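Local coordinates for GNA33 (Neisseria gonorrhoeae FA 1090, PDB 2G6G), which probably acts as a lytic transglycosylase that cleaves the MurNAc-GlcNAc linkages of peptidoglycan from the chain ends and leaves a 1,6-anhydro bond in MurNAc, at residues T15-G20 / Q87-S92; F147-L152 / Y260-E265; H359-K364 / A399-T404. All blocks are in the same frame, centred on the assembly; numbering follows the deposited sequence.

Contact 1: T15-G20 / Q87-S92; sequences TSVING and QTPIHS. Unlike the reference sequence in segment 87-92: Ile90 (reference Val). With SO4 (sulfate ion), chain E.
Gln87 meets Ile18 where the two loops come closest, with 4.6 Å between their CA atoms. Gln87 CA donates a C-H...O contact to Ile18 O at 3.3 Å, with an angle of 136° at the hydrogen. Its CB and CG also lie against that carbonyl oxygen. The side chain is extended beyond CG and crosses that of Ile18 obliquely, with Gln87 CG 4.0 Å from Ile18 CG2. At its end OE1 lies beside Gly20 CA, and NE2 makes weak hydrogen bonds to Gln84 and to the carbonyl of Pro21. The backbone of Gly20 would jam a CB against the carbonyl oxygen before it, which calls for glycine. Val17 CG1, anti to the backbone N (chi1 -155°), reaches Gln87 O at 3.5 Å. Thr88 turns away from residues 15-20, and its OG1 bonds to the carbonyl of Gln84. The two chains run in roughly opposite directions, but no hydrogen bond joins these segments directly. This is an N-terminal tail laid over the loop between helices 79-85 and 92-102. Ile18 pairs through its backbone with Phe86, and Arg66 of helix 58-72 bonds to Ser16 O and, weakly, to Thr88 O. Pro89 CA lies 3.9 Å from Val17 CG2, and its ring carbon CD faces Val17 CG1. Ile90 is the centre of an inverse gamma turn, closed by a weak bond from His91 N to Pro89 O. Ile90 CG1 lies 3.8 Å from Thr15 O, and the side chain also rests on Leu62. His91 is the N-cap residue of helix 92-102. Its ND1 donates to O4 of a sulfate ion, probably from the crystallisation liquor, at 3.1 Å. Ser92 N, in the first turn of that helix, donates to sulfate O2 at 3.0 Å.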
ATOM      1  N   THR A  15      -0.736 -16.895  18.543  1.00 47.70           N
ATOM      2  CA  THR A  15      -1.351 -17.231  19.848  1.00 47.28           C
ATOM      3  C   THR A  15      -0.263 -17.335  20.941  1.00 46.68           C
ATOM      4  O   THR A  15      -0.530 -17.139  22.137  1.00 46.78           O
ATOM      5  CB  THR A  15      -2.143 -18.584  19.797  1.00 47.53           C
ATOM      6  OG1 THR A  15      -3.141 -18.541  18.765  1.00 48.38           O
ATOM      7  CG2 THR A  15      -2.824 -18.891  21.132  1.00 47.74           C
ATOM      8  N   SER A  16       0.962 -17.625  20.495  1.00 45.78           N
ATOM      9  CA  SER A  16       2.075 -18.077  21.338  1.00 44.72           C
ATOM     10  C   SER A  16       2.626 -17.065  22.345  1.00 44.09           C
ATOM     11  O   SER A  16       2.266 -15.884  22.320  1.00 43.83           O
ATOM     12  CB  SER A  16       3.220 -18.573  20.444  1.00 44.77           C
ATOM     13  OG  SER A  16       3.771 -17.508  19.685  1.00 44.48           O
ATOM     14  N   VAL A  17       3.490 -17.562  23.237  1.00 43.27           N
ATOM     15  CA  VAL A  17       4.269 -16.736  24.174  1.00 42.79           C
ATOM     16  C   VAL A  17       5.683 -17.311  24.404  1.00 42.07           C
ATOM     17  O   VAL A  17       5.850 -18.511  24.682  1.00 42.03           O
ATOM     18  CB  VAL A  17       3.583 -16.552  25.576  1.00 43.03           C
ATOM     19  CG1 VAL A  17       4.064 -15.268  26.242  1.00 42.90           C
ATOM     20  CG2 VAL A  17       2.051 -16.555  25.491  1.00 43.82           C
ATOM     21  N   ILE A  18       6.686 -16.436  24.290  1.00 41.29           N
ATOM     22  CA  ILE A  18       8.083 -16.743  24.641  1.00 40.30           C
ATOM     23  C   ILE A  18       8.326 -16.446  26.140  1.00 39.78           C
ATOM     24  O   ILE A  18       8.052 -15.342  26.614  1.00 39.44           O
ATOM     25  CB  ILE A  18       9.092 -15.969  23.701  1.00 40.35           C
ATOM     26  CG1 ILE A  18       9.175 -16.649  22.321  1.00 40.30           C
ATOM     27  CG2 ILE A  18      10.488 -15.830  24.339  1.00 39.94           C
ATOM     28  CD1 ILE A  18       9.868 -15.835  21.230  1.00 39.95           C
ATOM     29  N   ASN A  19       8.809 -17.435  26.894  1.00 39.08           N
ATOM     30  CA  ASN A  19       9.134 -17.191  28.309  1.00 38.36           C
ATOM     31  C   ASN A  19      10.461 -16.441  28.505  1.00 37.35           C
ATOM     32  O   ASN A  19      11.288 -16.379  27.585  1.00 37.58           O
ATOM     33  CB  ASN A  19       9.053 -18.470  29.157  1.00 38.50           C
ATOM     34  CG  ASN A  19       9.130 -19.741  28.325  1.00 39.81           C
ATOM     35  OD1 ASN A  19      10.208 -20.148  27.882  1.00 41.35           O
ATOM     36  ND2 ASN A  19       7.985 -20.392  28.137  1.00 40.23           N
ATOM     37  N   GLY A  20      10.643 -15.848  29.687  1.00 35.76           N
ATOM     38  CA  GLY A  20      11.872 -15.109  30.005  1.00 33.46           C
ATOM     39  C   GLY A  20      11.677 -13.766  30.700  1.00 31.56           C
ATOM     40  O   GLY A  20      10.548 -13.289  30.832  1.00 31.38           O
ATOM     41  N   GLN A  87       6.896 -11.894  24.258  1.00 13.81           N
ATOM     42  CA  GLN A  87       6.828 -12.438  25.627  1.00 14.40           C
ATOM     43  C   GLN A  87       5.521 -12.046  26.344  1.00 13.42           C
ATOM     44  O   GLN A  87       5.355 -12.315  27.534  1.00 13.04           O
ATOM     45  CB  GLN A  87       8.053 -12.000  26.446  1.00 14.25           C
ATOM     46  CG  GLN A  87       9.406 -12.287  25.767  1.00 15.82           C
ATOM     47  CD  GLN A  87      10.605 -11.937  26.641  1.00 16.96           C
ATOM     48  OE1 GLN A  87      11.540 -12.727  26.765  1.00 23.73           O
ATOM     49  NE2 GLN A  87      10.577 -10.761  27.261  1.00 20.30           N
ATOM     50  N   THR A  88       4.605 -11.403  25.613  1.00 12.73           N
ATOM     51  CA  THR A  88       3.329 -10.920  26.158  1.00 12.28           C
ATOM     52  C   THR A  88       2.205 -11.836  25.675  1.00 11.28           C
ATOM     53  O   THR A  88       2.084 -12.045  24.476  1.00 11.82           O
ATOM     54  CB  THR A  88       3.037  -9.490  25.660  1.00 12.97           C
ATOM     55  OG1 THR A  88       4.173  -8.658  25.929  1.00 15.40           O
ATOM     56  CG2 THR A  88       1.777  -8.894  26.325  1.00 12.41           C
ATOM     57  N   PRO A  89       1.383 -12.385  26.602  1.00 10.27           N
ATOM     58  CA  PRO A  89       0.222 -13.210  26.228  1.00  9.32           C
ATOM     59  C   PRO A  89      -0.797 -12.480  25.345  1.00  9.12           C
ATOM     60  O   PRO A  89      -0.972 -11.246  25.472  1.00  7.50           O
ATOM     61  CB  PRO A  89      -0.402 -13.563  27.588  1.00 10.80           C
ATOM     62  CG  PRO A  89       0.738 -13.461  28.569  1.00  9.83           C
ATOM     63  CD  PRO A  89       1.532 -12.290  28.070  1.00  9.74           C
ATOM     64  N   ILE A  90      -1.437 -13.226  24.436  1.00  8.29           N
ATOM     65  CA  ILE A  90      -2.425 -12.651  23.520  1.00  8.20           C
ATOM     66  C   ILE A  90      -3.759 -12.530  24.281  1.00  8.38           C
ATOM     67  O   ILE A  90      -4.735 -13.271  24.061  1.00  8.95           O
ATOM     68  CB  ILE A  90      -2.544 -13.431  22.152  1.00  8.36           C
ATOM     69  CG1 ILE A  90      -1.206 -13.450  21.386  1.00  7.05           C
ATOM     70  CG2 ILE A  90      -3.611 -12.784  21.249  1.00  8.11           C
ATOM     71  CD1 ILE A  90      -0.673 -11.999  20.970  1.00  4.07           C
ATOM     72  N   HIS A  91      -3.761 -11.619  25.237  1.00  7.44           N
ATOM     73  CA  HIS A  91      -4.934 -11.359  26.038  1.00  6.36           C
ATOM     74  C   HIS A  91      -4.942  -9.887  26.251  1.00  6.09           C
ATOM     75  O   HIS A  91      -3.880  -9.273  26.311  1.00  5.67           O
ATOM     76  CB  HIS A  91      -4.878 -12.103  27.367  1.00  5.83           C
ATOM     77  CG  HIS A  91      -5.045 -13.575  27.221  1.00  4.12           C
ATOM     78  ND1 HIS A  91      -6.238 -14.152  26.845  1.00  3.60           N
ATOM     79  CD2 HIS A  91      -4.162 -14.588  27.360  1.00  3.75           C
ATOM     80  CE1 HIS A  91      -6.085 -15.462  26.771  1.00  3.46           C
ATOM     81  NE2 HIS A  91      -4.837 -15.753  27.085  1.00  3.11           N
ATOM     82  N   SER A  92      -6.132  -9.320  26.376  1.00  6.58           N
ATOM     83  CA  SER A  92      -6.254  -7.875  26.290  1.00  7.18           C
ATOM     84  C   SER A  92      -5.660  -7.135  27.492  1.00  6.41           C
ATOM     85  O   SER A  92      -5.014  -6.111  27.315  1.00  6.40           O
ATOM     86  CB  SER A  92      -7.684  -7.455  25.944  1.00  8.33           C
ATOM     87  OG  SER A  92      -7.861  -7.540  24.526  1.00  8.91           O
TER
HETATM   88  S   SO4 E 504      -9.288 -11.741  26.458  1.00 24.88           S
HETATM   89  O1  SO4 E 504      -9.022 -11.185  27.776  1.00 26.66           O
HETATM   90  O2  SO4 E 504      -8.274 -11.261  25.530  1.00 27.06           O
HETATM   91  O3  SO4 E 504     -10.620 -11.328  26.059  1.00 24.03           O
HETATM   92  O4  SO4 E 504      -9.189 -13.201  26.488  1.00 27.04           O

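Contact 2: F147-L152 / Y260-E265; sequences FISVPL and YADKNE
Asp262, in a classic beta bulge with Ala261 opposite Phe314 of the paired strand 313-317, meets Phe147. The ring of Phe147 approaches this segment with its edge. Its CE2 lies 3.5 Å from Asp262 OD1, and its CZ lies 3.4 Å from Lys263 O. Both oxygens are in the ring plane, so the weakly positive C-H rim faces two electron-rich atoms. Ring and carboxylate planes are 69° apart. CG of Phe147 is anti to the backbone N (chi1 178°), which carries the ring out from its own chain toward the bulge. Beyond the Lys263 carbonyl, Phe147 CE1 approaches Asn264 CA at 4.2 Å. Within the MltA-specific insert region, the contact joins the small antiparallel sheet whose outermost strand is 148-151 to the strand 255-263. The ring also makes edge-to-face contacts with Tyr210 and Phe314. The carboxylate of Asp262 has partners on both oxygens. Asp262 OD2 accepts from Lys263 N at 2.8 Å, on the anti side and somewhat out of the carboxylate plane. OD1 forms a salt bridge with Lys199 of strand 197-203. Ser149, whose CB is 4.3 Å from Asp262 OD1, has its OG hydrogen-bonded to the same Lys199 NZ. Asn264 directs its amide away from the ring, where ND2 donates to the carbonyls of His211 and Pro310.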
ATOM      1  N   PHE A 147      11.752  -6.158 -19.463  1.00 13.59           N
ATOM      2  CA  PHE A 147      11.344  -4.949 -18.751  1.00 13.92           C
ATOM      3  C   PHE A 147      12.566  -4.365 -18.041  1.00 13.45           C
ATOM      4  O   PHE A 147      13.146  -5.013 -17.196  1.00 13.97           O
ATOM      5  CB  PHE A 147      10.246  -5.339 -17.729  1.00 14.08           C
ATOM      6  CG  PHE A 147       9.749  -4.206 -16.864  1.00 15.26           C
ATOM      7  CD1 PHE A 147       8.693  -3.403 -17.279  1.00 17.92           C
ATOM      8  CD2 PHE A 147      10.315  -3.976 -15.609  1.00 15.95           C
ATOM      9  CE1 PHE A 147       8.194  -2.353 -16.463  1.00 18.72           C
ATOM     10  CE2 PHE A 147       9.861  -2.950 -14.797  1.00 15.77           C
ATOM     11  CZ  PHE A 147       8.776  -2.137 -15.213  1.00 16.39           C
ATOM     12  N   ILE A 148      12.953  -3.145 -18.387  1.00 13.35           N
ATOM     13  CA  ILE A 148      14.123  -2.555 -17.778  1.00 13.16           C
ATOM     14  C   ILE A 148      13.749  -1.300 -17.002  1.00 13.39           C
ATOM     15  O   ILE A 148      13.140  -0.387 -17.550  1.00 13.93           O
ATOM     16  CB  ILE A 148      15.214  -2.181 -18.833  1.00 13.08           C
ATOM     17  CG1 ILE A 148      15.505  -3.337 -19.806  1.00 12.50           C
ATOM     18  CG2 ILE A 148      16.471  -1.649 -18.146  1.00 11.74           C
ATOM     19  CD1 ILE A 148      16.167  -4.564 -19.218  1.00  4.85           C
ATOM     20  N   SER A 149      14.122  -1.267 -15.725  1.00 12.83           N
ATOM     21  CA  SER A 149      13.946  -0.081 -14.899  1.00 12.29           C
ATOM     22  C   SER A 149      15.266   0.683 -14.804  1.00 11.93           C
ATOM     23  O   SER A 149      16.331   0.108 -14.556  1.00 10.95           O
ATOM     24  CB  SER A 149      13.437  -0.448 -13.498  1.00 12.87           C
ATOM     25  OG  SER A 149      13.276   0.730 -12.699  1.00 13.89           O
ATOM     26  N   VAL A 150      15.185   1.997 -15.029  1.00 11.82           N
ATOM     27  CA  VAL A 150      16.357   2.853 -15.017  1.00 11.15           C
ATOM     28  C   VAL A 150      16.096   4.011 -14.054  1.00 11.38           C
ATOM     29  O   VAL A 150      15.144   4.768 -14.266  1.00 12.37           O
ATOM     30  CB  VAL A 150      16.635   3.351 -16.440  1.00 11.20           C
ATOM     31  CG1 VAL A 150      17.784   4.353 -16.459  1.00 11.81           C
ATOM     32  CG2 VAL A 150      16.882   2.162 -17.378  1.00  9.44           C
ATOM     33  N   PRO A 151      16.901   4.139 -12.969  1.00 11.42           N
ATOM     34  CA  PRO A 151      16.725   5.297 -12.043  1.00 11.02           C
ATOM     35  C   PRO A 151      16.878   6.645 -12.759  1.00 11.70           C
ATOM     36  O   PRO A 151      17.796   6.824 -13.570  1.00 10.16           O
ATOM     37  CB  PRO A 151      17.845   5.107 -11.011  1.00 10.99           C
ATOM     38  CG  PRO A 151      18.150   3.612 -11.046  1.00 10.39           C
ATOM     39  CD  PRO A 151      17.992   3.247 -12.515  1.00 10.84           C
ATOM     40  N   LEU A 152      15.965   7.575 -12.474  1.00 11.82           N
ATOM     41  CA  LEU A 152      15.983   8.884 -13.117  1.00 12.83           C
ATOM     42  C   LEU A 152      16.388   9.896 -12.060  1.00 13.74           C
ATOM     43  O   LEU A 152      15.628  10.145 -11.131  1.00 12.71           O
ATOM     44  CB  LEU A 152      14.594   9.246 -13.646  1.00 12.87           C
ATOM     45  CG  LEU A 152      14.308   9.962 -14.971  1.00 13.10           C
ATOM     46  CD1 LEU A 152      13.395  11.120 -14.695  1.00 12.31           C
ATOM     47  CD2 LEU A 152      15.527  10.433 -15.720  1.00 12.72           C
ATOM     48  N   TYR A 260       2.231  -6.396  -5.430  1.00 18.39           N
ATOM     49  CA  TYR A 260       2.859  -5.418  -6.303  1.00 18.53           C
ATOM     50  C   TYR A 260       4.365  -5.688  -6.542  1.00 18.49           C
ATOM     51  O   TYR A 260       5.114  -5.883  -5.600  1.00 18.57           O
ATOM     52  CB  TYR A 260       2.658  -4.028  -5.683  1.00 18.37           C
ATOM     53  CG  TYR A 260       3.244  -2.932  -6.525  1.00 19.00           C
ATOM     54  CD1 TYR A 260       2.553  -2.434  -7.631  1.00 19.41           C
ATOM     55  CD2 TYR A 260       4.498  -2.411  -6.228  1.00 18.09           C
ATOM     56  CE1 TYR A 260       3.112  -1.428  -8.426  1.00 19.70           C
ATOM     57  CE2 TYR A 260       5.052  -1.413  -7.000  1.00 20.25           C
ATOM     58  CZ  TYR A 260       4.353  -0.924  -8.090  1.00 19.02           C
ATOM     59  OH  TYR A 260       4.912   0.065  -8.834  1.00 20.30           O
ATOM     60  N   ALA A 261       4.798  -5.699  -7.806  1.00 18.76           N
ATOM     61  CA  ALA A 261       6.228  -5.814  -8.136  1.00 18.01           C
ATOM     62  C   ALA A 261       6.738  -4.531  -8.776  1.00 18.12           C
ATOM     63  O   ALA A 261       7.687  -3.935  -8.290  1.00 18.18           O
ATOM     64  CB  ALA A 261       6.497  -6.997  -9.046  1.00 17.78           C
ATOM     65  N   ASP A 262       6.107  -4.112  -9.879  1.00 18.52           N
ATOM     66  CA  ASP A 262       6.466  -2.867 -10.539  1.00 18.13           C
ATOM     67  C   ASP A 262       5.327  -2.418 -11.431  1.00 18.00           C
ATOM     68  O   ASP A 262       4.268  -3.052 -11.456  1.00 17.77           O
ATOM     69  CB  ASP A 262       7.784  -3.012 -11.345  1.00 18.45           C
ATOM     70  CG  ASP A 262       8.613  -1.698 -11.376  1.00 19.79           C
ATOM     71  OD1 ASP A 262       9.841  -1.761 -11.551  1.00 23.28           O
ATOM     72  OD2 ASP A 262       8.041  -0.593 -11.220  1.00 20.35           O
ATOM     73  N   LYS A 263       5.546  -1.328 -12.166  1.00 17.60           N
ATOM     74  CA  LYS A 263       4.570  -0.806 -13.121  1.00 17.71           C
ATOM     75  C   LYS A 263       5.266  -0.229 -14.340  1.00 16.89           C
ATOM     76  O   LYS A 263       6.417   0.124 -14.259  1.00 16.98           O
ATOM     77  CB  LYS A 263       3.691   0.274 -12.469  1.00 17.85           C
ATOM     78  CG  LYS A 263       4.442   1.512 -11.923  1.00 19.21           C
ATOM     79  CD  LYS A 263       3.437   2.468 -11.285  1.00 19.15           C
ATOM     80  CE  LYS A 263       4.073   3.385 -10.261  1.00 23.11           C
ATOM     81  NZ  LYS A 263       2.994   4.127  -9.489  1.00 25.32           N
ATOM     82  N   ASN A 264       4.541  -0.100 -15.450  1.00 16.98           N
ATOM     83  CA  ASN A 264       5.072   0.469 -16.691  1.00 16.68           C
ATOM     84  C   ASN A 264       5.279   2.013 -16.671  1.00 17.24           C
ATOM     85  O   ASN A 264       5.918   2.572 -17.569  1.00 16.83           O
ATOM     86  CB  ASN A 264       4.245  -0.014 -17.910  1.00 15.99           C
ATOM     87  CG  ASN A 264       2.835   0.603 -17.980  1.00 16.07           C
ATOM     88  OD1 ASN A 264       2.442   1.409 -17.130  1.00 13.43           O
ATOM     89  ND2 ASN A 264       2.078   0.233 -19.025  1.00 12.73           N
ATOM     90  N   GLU A 265       4.753   2.671 -15.634  1.00 17.53           N
ATOM     91  CA  GLU A 265       4.910   4.120 -15.404  1.00 18.17           C
ATOM     92  C   GLU A 265       4.082   5.051 -16.311  1.00 17.76           C
ATOM     93  O   GLU A 265       4.129   6.289 -16.160  1.00 17.65           O
ATOM     94  CB  GLU A 265       6.399   4.521 -15.374  1.00 18.89           C
ATOM     95  CG  GLU A 265       7.127   4.129 -14.083  1.00 22.98           C
ATOM     96  CD  GLU A 265       6.913   5.121 -12.954  1.00 27.77           C
ATOM     97  OE1 GLU A 265       5.832   5.749 -12.899  1.00 26.62           O
ATOM     98  OE2 GLU A 265       7.838   5.277 -12.118  1.00 31.25           O
TER

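Contact 3: H359-K364 / A399-T404; sequences HPVTRK and AGKQKT
Pro360 and Gln402 bring the two backbones closest, 5.0 Å between CA atoms, with no hydrogen bond across. In the 3D-domain region, the turn joining strands 352-358 and 365-374 packs here on the junction between helix 393-401 and strand 403-413. The family belongs to the double-psi beta-barrel clan. Pro360 carries the centre of the contact. Its CB sits 3.8 Å from Lys401 O and 3.9 Å from Gln402 CA, at the point where the chain leaves the helix. The CB atoms of Lys401 and Gln402 both lie near Pro360 CB. Pro360 also touches Trp389, and the buried Gln402 takes a hydrogen bond from Trp389 NE1 on its OE1. Both residues therefore meet Trp389 of strand 384-391. Val361 extends the apolar surface: its CG2 meets the aliphatic part of Lys401, 3.7 Å from Lys401 CD. The lysine chain runs extended beyond CG and crosses Val361 at an angle. The turn has its own internal bonds. His359 ND1 accepts from both Val361 N, at 3.0 Å, and Thr362 N, at 3.1 Å. Both donors are tilted from the ring plane, by about 30°. Pro360 CD lies over one face of the His359 ring, toward its rim. His359 and Lys364 are joined by a backbone bond, and Thr362 OG1 accepts from Lys364 N in an ST turn. Arg363 bends at chi2 and chi3 (-64° and -43°), which folds its guanidinium back toward Thr404. Thr404 OG1 bonds to the hydroxyl of Thr357. The methyl carbon Thr404 CG2 lies 4.2 Å from Arg363 NH1.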
ATOM      1  N   HIS A 359     -17.082   4.624  12.514  1.00 11.61           N
ATOM      2  CA  HIS A 359     -17.252   3.542  11.536  1.00 11.93           C
ATOM      3  C   HIS A 359     -18.005   4.115  10.334  1.00 12.37           C
ATOM      4  O   HIS A 359     -18.973   4.845  10.518  1.00 12.33           O
ATOM      5  CB  HIS A 359     -18.021   2.378  12.185  1.00 11.73           C
ATOM      6  CG  HIS A 359     -18.146   1.174  11.308  1.00 11.90           C
ATOM      7  ND1 HIS A 359     -19.068   1.092  10.285  1.00 11.59           N
ATOM      8  CD2 HIS A 359     -17.452   0.013  11.287  1.00 10.11           C
ATOM      9  CE1 HIS A 359     -18.948  -0.081   9.689  1.00 12.84           C
ATOM     10  NE2 HIS A 359     -17.963  -0.745  10.269  1.00 11.64           N
ATOM     11  N   PRO A 360     -17.541   3.826   9.097  1.00 13.42           N
ATOM     12  CA  PRO A 360     -18.141   4.435   7.901  1.00 13.46           C
ATOM     13  C   PRO A 360     -19.644   4.149   7.685  1.00 13.80           C
ATOM     14  O   PRO A 360     -20.324   4.906   6.981  1.00 14.75           O
ATOM     15  CB  PRO A 360     -17.302   3.855   6.750  1.00 13.63           C
ATOM     16  CG  PRO A 360     -16.655   2.645   7.301  1.00 13.32           C
ATOM     17  CD  PRO A 360     -16.396   2.961   8.741  1.00 13.59           C
ATOM     18  N   VAL A 361     -20.149   3.077   8.287  1.00 13.02           N
ATOM     19  CA  VAL A 361     -21.522   2.627   8.084  1.00 11.64           C
ATOM     20  C   VAL A 361     -22.373   2.808   9.350  1.00 10.60           C
ATOM     21  O   VAL A 361     -23.427   3.440   9.299  1.00  9.89           O
ATOM     22  CB  VAL A 361     -21.570   1.161   7.551  1.00 11.67           C
ATOM     23  CG1 VAL A 361     -22.949   0.524   7.746  1.00 11.88           C
ATOM     24  CG2 VAL A 361     -21.198   1.133   6.079  1.00 12.51           C
ATOM     25  N   THR A 362     -21.914   2.277  10.481  1.00  9.92           N
ATOM     26  CA  THR A 362     -22.743   2.312  11.692  1.00  9.71           C
ATOM     27  C   THR A 362     -22.671   3.666  12.403  1.00  9.18           C
ATOM     28  O   THR A 362     -23.561   3.995  13.191  1.00  9.07           O
ATOM     29  CB  THR A 362     -22.364   1.211  12.678  1.00  9.28           C
ATOM     30  OG1 THR A 362     -21.001   1.396  13.072  1.00  9.87           O
ATOM     31  CG2 THR A 362     -22.553  -0.187  12.076  1.00 11.37           C
ATOM     32  N   ARG A 363     -21.613   4.431  12.112  1.00  8.94           N
ATOM     33  CA  ARG A 363     -21.269   5.675  12.834  1.00  9.55           C
ATOM     34  C   ARG A 363     -20.901   5.468  14.319  1.00 10.20           C
ATOM     35  O   ARG A 363     -20.835   6.425  15.094  1.00 10.88           O
ATOM     36  CB  ARG A 363     -22.363   6.750  12.681  1.00  9.13           C
ATOM     37  CG  ARG A 363     -22.798   7.023  11.229  1.00  8.62           C
ATOM     38  CD  ARG A 363     -21.645   7.608  10.383  1.00  6.23           C
ATOM     39  NE  ARG A 363     -20.911   8.640  11.124  1.00  5.35           N
ATOM     40  CZ  ARG A 363     -19.960   9.424  10.611  1.00  5.80           C
ATOM     41  NH1 ARG A 363     -19.610   9.322   9.330  1.00  7.20           N
ATOM     42  NH2 ARG A 363     -19.365  10.329  11.384  1.00  4.59           N
ATOM     43  N   LYS A 364     -20.656   4.228  14.727  1.00 10.86           N
ATOM     44  CA  LYS A 364     -20.202   3.982  16.105  1.00 11.00           C
ATOM     45  C   LYS A 364     -18.708   4.274  16.154  1.00 11.10           C
ATOM     46  O   LYS A 364     -18.018   4.180  15.131  1.00 10.20           O
ATOM     47  CB  LYS A 364     -20.545   2.565  16.607  1.00 11.20           C
ATOM     48  CG  LYS A 364     -21.947   2.469  17.232  1.00 12.88           C
ATOM     49  CD  LYS A 364     -22.904   1.663  16.386  1.00 15.94           C
ATOM     50  CE  LYS A 364     -24.274   2.301  16.306  1.00 17.90           C
ATOM     51  NZ  LYS A 364     -24.758   2.780  17.617  1.00 20.52           N
ATOM     52  N   ALA A 399     -14.116   0.025   2.820  1.00 13.32           N
ATOM     53  CA  ALA A 399     -13.007   0.828   2.322  1.00 14.54           C
ATOM     54  C   ALA A 399     -13.482   1.957   1.409  1.00 15.13           C
ATOM     55  O   ALA A 399     -12.998   3.082   1.532  1.00 16.54           O
ATOM     56  CB  ALA A 399     -11.989  -0.040   1.591  1.00 13.76           C
ATOM     57  N   GLY A 400     -14.411   1.649   0.502  1.00 14.56           N
ATOM     58  CA  GLY A 400     -14.944   2.635  -0.425  1.00 15.09           C
ATOM     59  C   GLY A 400     -15.832   3.687   0.230  1.00 15.26           C
ATOM     60  O   GLY A 400     -15.926   4.798  -0.275  1.00 16.33           O
ATOM     61  N   LYS A 401     -16.490   3.339   1.335  1.00 14.72           N
ATOM     62  CA  LYS A 401     -17.351   4.262   2.081  1.00 14.95           C
ATOM     63  C   LYS A 401     -16.620   5.127   3.115  1.00 14.47           C
ATOM     64  O   LYS A 401     -17.199   6.070   3.649  1.00 14.94           O
ATOM     65  CB  LYS A 401     -18.470   3.481   2.794  1.00 14.95           C
ATOM     66  CG  LYS A 401     -19.425   2.815   1.823  1.00 17.39           C
ATOM     67  CD  LYS A 401     -20.291   1.786   2.503  1.00 19.79           C
ATOM     68  CE  LYS A 401     -21.275   1.175   1.510  1.00 20.50           C
ATOM     69  NZ  LYS A 401     -22.442   0.600   2.236  1.00 23.67           N
ATOM     70  N   GLN A 402     -15.371   4.791   3.425  1.00 14.11           N
ATOM     71  CA  GLN A 402     -14.612   5.480   4.474  1.00 13.19           C
ATOM     72  C   GLN A 402     -13.940   6.783   4.051  1.00 14.04           C
ATOM     73  O   GLN A 402     -12.937   6.783   3.339  1.00 13.54           O
ATOM     74  CB  GLN A 402     -13.568   4.541   5.070  1.00 13.22           C
ATOM     75  CG  GLN A 402     -13.143   4.948   6.467  1.00 11.24           C
ATOM     76  CD  GLN A 402     -12.227   3.974   7.059  1.00 15.34           C
ATOM     77  OE1 GLN A 402     -11.516   3.256   6.332  1.00 17.48           O
ATOM     78  NE2 GLN A 402     -12.200   3.919   8.391  1.00 13.08           N
ATOM     79  N   LYS A 403     -14.529   7.899   4.477  1.00 15.08           N
ATOM     80  CA  LYS A 403     -13.901   9.209   4.395  1.00 15.57           C
ATOM     81  C   LYS A 403     -14.411  10.030   5.577  1.00 15.42           C
ATOM     82  O   LYS A 403     -15.377  10.792   5.470  1.00 14.83           O
ATOM     83  CB  LYS A 403     -14.193   9.888   3.070  1.00 16.76           C
ATOM     84  CG  LYS A 403     -13.213  11.016   2.741  1.00 19.68           C
ATOM     85  CD  LYS A 403     -13.712  11.797   1.518  1.00 23.16           C
ATOM     86  CE  LYS A 403     -12.878  13.052   1.291  1.00 26.56           C
ATOM     87  NZ  LYS A 403     -13.405  13.908   0.161  1.00 27.64           N
ATOM     88  N   THR A 404     -13.736   9.819   6.703  1.00 14.51           N
ATOM     89  CA  THR A 404     -14.121  10.300   7.992  1.00 14.89           C
ATOM     90  C   THR A 404     -13.021  11.192   8.578  1.00 14.20           C
ATOM     91  O   THR A 404     -11.864  11.138   8.150  1.00 13.98           O
ATOM     92  CB  THR A 404     -14.382   9.106   8.981  1.00 15.05           C
ATOM     93  OG1 THR A 404     -13.239   8.239   9.015  1.00 17.36           O
ATOM     94  CG2 THR A 404     -15.618   8.273   8.596  1.00 15.83           C
TER

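From the N terminus, contact 1 closes first, joining the tail at 15-20 to the loop before helix 92-102. The chain then enters the insert region, where contact 2 brings strand 148-151 to the end of strand 255-263. Contact 3 comes last and closes the shortest loop, between 359-364 and 399-404, within the 3D-domain region. The three follow in series; none nests in or crosses another. Contacts 2 and 3 lie on opposite sides of the chain's centre, with nearest atoms about 17 Å apart. Contact 1 is a surface contact, its centre about 42 Å from that of contact 2 and 33 Å from that of contact 3.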